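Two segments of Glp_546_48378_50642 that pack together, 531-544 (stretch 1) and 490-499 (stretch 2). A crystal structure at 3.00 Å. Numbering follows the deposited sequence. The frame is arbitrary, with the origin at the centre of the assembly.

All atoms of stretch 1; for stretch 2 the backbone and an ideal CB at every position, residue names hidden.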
# COMPACT_ATOMS: atom_id res chain seq x y z
N ILE A 531 23.87 13.28 -20.97
CA ILE A 531 24.17 12.25 -21.96
C ILE A 531 24.64 10.96 -21.29
O ILE A 531 24.13 9.88 -21.55
CB ILE A 531 25.26 12.74 -22.95
CG1 ILE A 531 24.67 13.78 -23.90
CG2 ILE A 531 25.83 11.56 -23.72
CD1 ILE A 531 25.70 14.52 -24.71
N MET A 532 25.62 11.09 -20.41
CA MET A 532 26.17 9.94 -19.72
C MET A 532 25.09 9.18 -18.97
O MET A 532 25.06 7.95 -19.02
CB MET A 532 27.27 10.39 -18.76
CG MET A 532 28.57 9.59 -18.88
SD MET A 532 29.13 9.34 -20.60
CE MET A 532 29.29 11.00 -21.18
N THR A 533 24.21 9.89 -18.28
CA THR A 533 23.14 9.25 -17.51
C THR A 533 22.22 8.39 -18.37
O THR A 533 21.91 7.26 -18.01
CB THR A 533 22.26 10.28 -16.76
OG1 THR A 533 23.06 11.00 -15.81
CG2 THR A 533 21.14 9.58 -16.02
N HIS A 534 21.79 8.93 -19.51
CA HIS A 534 20.90 8.22 -20.42
C HIS A 534 21.50 6.91 -20.88
O HIS A 534 20.78 5.99 -21.25
CB HIS A 534 20.56 9.07 -21.64
CG HIS A 534 19.71 10.26 -21.33
ND1 HIS A 534 18.47 10.14 -20.74
CD2 HIS A 534 19.92 11.58 -21.52
CE1 HIS A 534 17.95 11.35 -20.58
NE2 HIS A 534 18.81 12.24 -21.04
N LEU A 535 22.83 6.85 -20.89
CA LEU A 535 23.50 5.62 -21.28
C LEU A 535 23.39 4.70 -20.08
O LEU A 535 22.98 3.55 -20.20
CB LEU A 535 24.97 5.89 -21.59
CG LEU A 535 25.30 6.75 -22.80
CD1 LEU A 535 26.79 6.88 -22.89
CD2 LEU A 535 24.74 6.12 -24.06
N ALA A 536 23.74 5.24 -18.91
CA ALA A 536 23.70 4.51 -17.66
C ALA A 536 22.38 3.77 -17.53
O ALA A 536 22.36 2.55 -17.42
CB ALA A 536 23.88 5.46 -16.49
N ARG A 537 21.28 4.52 -17.56
CA ARG A 537 19.94 3.93 -17.46
C ARG A 537 19.85 2.79 -18.46
O ARG A 537 19.69 1.62 -18.08
CB ARG A 537 18.88 4.99 -17.78
CG ARG A 537 18.95 6.25 -16.92
CD ARG A 537 18.04 6.17 -15.70
NE ARG A 537 18.05 7.41 -14.91
CZ ARG A 537 17.76 8.61 -15.39
NH1 ARG A 537 17.44 8.76 -16.67
NH2 ARG A 537 17.77 9.67 -14.59
N GLY A 538 19.96 3.14 -19.75
CA GLY A 538 19.90 2.17 -20.82
C GLY A 538 20.78 0.96 -20.63
O GLY A 538 20.36 -0.16 -20.89
N LEU A 539 22.02 1.16 -20.21
CA LEU A 539 22.91 0.03 -19.98
C LEU A 539 22.52 -0.75 -18.74
O LEU A 539 22.77 -1.95 -18.64
CB LEU A 539 24.35 0.51 -19.82
CG LEU A 539 25.14 0.59 -21.11
CD1 LEU A 539 26.47 1.28 -20.86
CD2 LEU A 539 25.35 -0.82 -21.65
N TRP A 540 21.91 -0.04 -17.78
CA TRP A 540 21.46 -0.64 -16.53
C TRP A 540 20.44 -1.70 -16.86
O TRP A 540 20.67 -2.89 -16.61
CB TRP A 540 20.87 0.44 -15.62
CG TRP A 540 20.23 -0.07 -14.35
CD1 TRP A 540 18.89 -0.15 -14.09
CD2 TRP A 540 20.90 -0.58 -13.17
NE1 TRP A 540 18.68 -0.67 -12.83
CE2 TRP A 540 19.89 -0.95 -12.25
CE3 TRP A 540 22.25 -0.75 -12.81
CZ2 TRP A 540 20.18 -1.48 -10.98
CZ3 TRP A 540 22.54 -1.29 -11.55
CH2 TRP A 540 21.51 -1.64 -10.65
N LEU A 541 19.32 -1.29 -17.45
CA LEU A 541 18.27 -2.23 -17.79
C LEU A 541 18.39 -2.82 -19.18
O LEU A 541 17.51 -3.53 -19.64
CB LEU A 541 16.89 -1.57 -17.67
CG LEU A 541 16.75 -0.14 -17.14
CD1 LEU A 541 17.05 0.86 -18.23
CD2 LEU A 541 15.33 0.05 -16.65
N GLY A 542 19.51 -2.54 -19.84
CA GLY A 542 19.69 -3.06 -21.19
C GLY A 542 20.58 -4.27 -21.35
O GLY A 542 20.22 -5.19 -22.10
N SER A 543 21.72 -4.29 -20.67
CA SER A 543 22.65 -5.40 -20.79
C SER A 543 21.98 -6.78 -20.76
O SER A 543 21.17 -7.10 -19.87
CB SER A 543 23.73 -5.29 -19.72
OG SER A 543 24.50 -4.11 -19.94
N PRO A 544 22.31 -7.62 -21.76
CA PRO A 544 21.83 -8.98 -22.00
C PRO A 544 22.19 -10.08 -21.00
O PRO A 544 21.31 -10.82 -20.57
CB PRO A 544 22.36 -9.29 -23.41
CG PRO A 544 23.65 -8.54 -23.42
CD PRO A 544 23.27 -7.22 -22.81
N UNK A 490 33.32 2.67 -11.74
CA UNK A 490 33.25 1.36 -12.37
C UNK A 490 32.41 1.40 -13.63
O UNK A 490 32.67 0.68 -14.60
CB UNK A 490 32.68 0.33 -11.39
N UNK A 491 31.40 2.26 -13.61
CA UNK A 491 30.53 2.38 -14.76
C UNK A 491 31.31 2.85 -15.98
O UNK A 491 31.36 2.15 -16.99
CB UNK A 491 29.38 3.34 -14.46
N UNK A 492 31.92 4.03 -15.86
CA UNK A 492 32.68 4.62 -16.96
C UNK A 492 33.69 3.64 -17.52
O UNK A 492 33.91 3.59 -18.73
CB UNK A 492 33.39 5.89 -16.50
N UNK A 493 34.29 2.84 -16.65
CA UNK A 493 35.26 1.86 -17.11
C UNK A 493 34.58 0.91 -18.09
O UNK A 493 35.12 0.62 -19.16
CB UNK A 493 35.86 1.09 -15.93
N UNK A 494 33.39 0.43 -17.74
CA UNK A 494 32.67 -0.48 -18.63
C UNK A 494 32.53 0.13 -20.02
O UNK A 494 32.82 -0.52 -21.02
CB UNK A 494 31.29 -0.81 -18.06
N UNK A 495 32.08 1.37 -20.07
CA UNK A 495 31.90 2.06 -21.34
C UNK A 495 33.12 1.93 -22.23
O UNK A 495 33.00 1.84 -23.44
CB UNK A 495 31.59 3.54 -21.10
N UNK A 496 34.30 1.93 -21.62
CA UNK A 496 35.53 1.80 -22.39
C UNK A 496 35.50 0.49 -23.16
O UNK A 496 35.96 0.42 -24.29
CB UNK A 496 36.76 1.87 -21.48
N UNK A 497 34.95 -0.54 -22.53
CA UNK A 497 34.88 -1.84 -23.17
C UNK A 497 33.79 -1.88 -24.24
O UNK A 497 33.82 -2.72 -25.14
CB UNK A 497 34.63 -2.93 -22.12
N UNK A 498 32.84 -0.95 -24.16
CA UNK A 498 31.74 -0.89 -25.12
C UNK A 498 32.13 -0.19 -26.42
O UNK A 498 32.63 0.93 -26.42
CB UNK A 498 30.54 -0.17 -24.49
N UNK A 499 31.90 -0.86 -27.56
CA UNK A 499 32.22 -0.29 -28.87
C UNK A 499 31.33 0.90 -29.19
O UNK A 499 30.11 0.78 -29.18
CB UNK A 499 32.08 -1.35 -29.96

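The two helices cross steeply, at 80°, with axes 11.4 Å apart at closest approach. That spacing leaves room for side chains of some length, and no ideal CB of 490-499 has an atom of stretch 1 within 5.5 Å. Every contact must therefore be reached for.

Position 490 is helical and out of reach of stretch 1, which sets no requirement there; it is Met-490.

At 491 the CA-to-CB bond points toward stretch 1, and the CA lies 7.7 Å from the CA of Ala-536. The small alanine leaves a hollow, bordered by Met-532, Leu-535 and Leu-539. A long apolar side chain is called for: leucine or methionine could enter, and an aromatic ring would reach deeper. The residue is Phe-491, with chi1 t, a knob among those four residues. Its tip arrives very close to the opposing backbone, CZ lying 3.1 Å from Ala-536 CA and 3.5 Å from Ala-536 CB. Met-532 O and Leu-535 C lie at the ring's edge, while CE1 of Phe-491 meets Leu-539 CD1 at 3.9 Å.

Position 492 starts sideways, its CA 8.8 Å from that of Met-532. A flexible or branched apolar chain could bring its end near the methionine, though much else would be tolerated. Leu-492 does bend back: its end comes nearer than its CB bond suggests, and CD2 rests 4.1 Å from Met-532 CG.

Position 493 is out of reach, and a polar helix former would do; it is Glu-493.

At 494 the CB again points toward stretch 1; within reach of a long chain, Ser-543 offers a hydroxyl. That hydroxyl already donates to Leu-539 O (OG to O, 3.1 Å). A long chain, polar or apolar, would be needed to approach it. Arg-494 reaches that way through a bent chain, but its NH1 stops 4.2 Å from Ser-543 OG: the serine lies at the guanidinium edge, without a hydrogen bond.

Position 495, one turn after 491, points toward the apolar ridge of Met-532, Leu-535 and Leu-539. Leucine, isoleucine or methionine would all be plausible. Leu-495, in the m, t rotamer, touches all three: CD1 lies 4.0 Å from Met-532 SD and 4.4 Å from Leu-535 CD1, whereas CD2 packs more tightly, 3.4 Å from Leu-539 CD1.

Positions 496 and 497 are out of reach, so stretch 1 asks nothing of them; they are Arg-496 and Asp-497.

At 498 the backbone has left the helix, with phi/psi of -81/127. Its CB points toward stretch 1 and Leu-539. The extended conformation suits a beta-branched residue, and a medium apolar chain could reach the leucine. Ile-498 does so, placing CD1 3.3 Å from Leu-539 CD1, a methyl that Phe-491 and Leu-495 also contact.

Position 499 is beyond reach, and its phi of -67 is compatible with proline; it is Pro-499.

The rule is simple: apolar reach at 491, 495 and 498, converging on Leu-539, with no hydrogen bond across the contact.

Stretch 2, residues 490-499: MFLERLRDIP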
# COMPACT_ATOMS: atom_id res chain seq x y z
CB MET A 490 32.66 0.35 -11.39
CG MET A 490 33.64 -0.15 -10.35
SD MET A 490 33.94 -1.90 -10.60
CE MET A 490 34.51 -1.91 -12.31
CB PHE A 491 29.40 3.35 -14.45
CG PHE A 491 28.47 3.58 -15.60
CD1 PHE A 491 27.84 2.51 -16.23
CD2 PHE A 491 28.24 4.86 -16.07
CE1 PHE A 491 26.99 2.72 -17.32
CE2 PHE A 491 27.40 5.08 -17.16
CZ PHE A 491 26.77 4.00 -17.78
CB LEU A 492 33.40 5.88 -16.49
CG LEU A 492 32.50 6.99 -15.94
CD1 LEU A 492 33.37 8.17 -15.54
CD2 LEU A 492 31.47 7.40 -16.99
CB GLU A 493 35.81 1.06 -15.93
CG GLU A 493 37.19 0.45 -16.21
CD GLU A 493 37.27 -0.30 -17.55
OE1 GLU A 493 36.52 -1.29 -17.73
OE2 GLU A 493 38.09 0.09 -18.41
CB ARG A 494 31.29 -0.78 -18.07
CG ARG A 494 30.48 -1.74 -18.94
CD ARG A 494 31.14 -3.11 -19.00
NE ARG A 494 31.00 -3.76 -20.30
CZ ARG A 494 29.84 -4.08 -20.87
NH1 ARG A 494 28.69 -3.82 -20.26
NH2 ARG A 494 29.83 -4.67 -22.06
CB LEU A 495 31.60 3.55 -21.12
CG LEU A 495 30.25 3.91 -20.50
CD1 LEU A 495 30.11 5.43 -20.46
CD2 LEU A 495 29.13 3.31 -21.33
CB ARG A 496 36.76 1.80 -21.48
CG ARG A 496 37.06 3.13 -20.84
CD ARG A 496 38.48 3.17 -20.32
NE ARG A 496 38.95 4.55 -20.23
CZ ARG A 496 38.91 5.42 -21.24
NH1 ARG A 496 38.42 5.05 -22.42
NH2 ARG A 496 39.35 6.66 -21.08
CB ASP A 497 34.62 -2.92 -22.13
CG ASP A 497 35.58 -2.83 -20.95
OD1 ASP A 497 36.79 -2.60 -21.18
OD2 ASP A 497 35.13 -3.00 -19.78
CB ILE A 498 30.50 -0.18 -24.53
CG1 ILE A 498 29.98 -0.97 -23.33
CG2 ILE A 498 29.41 -0.04 -25.58
CD1 ILE A 498 28.84 -0.30 -22.61
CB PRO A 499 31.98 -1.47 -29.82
CG PRO A 499 30.93 -2.28 -29.11
CD PRO A 499 31.38 -2.23 -27.68
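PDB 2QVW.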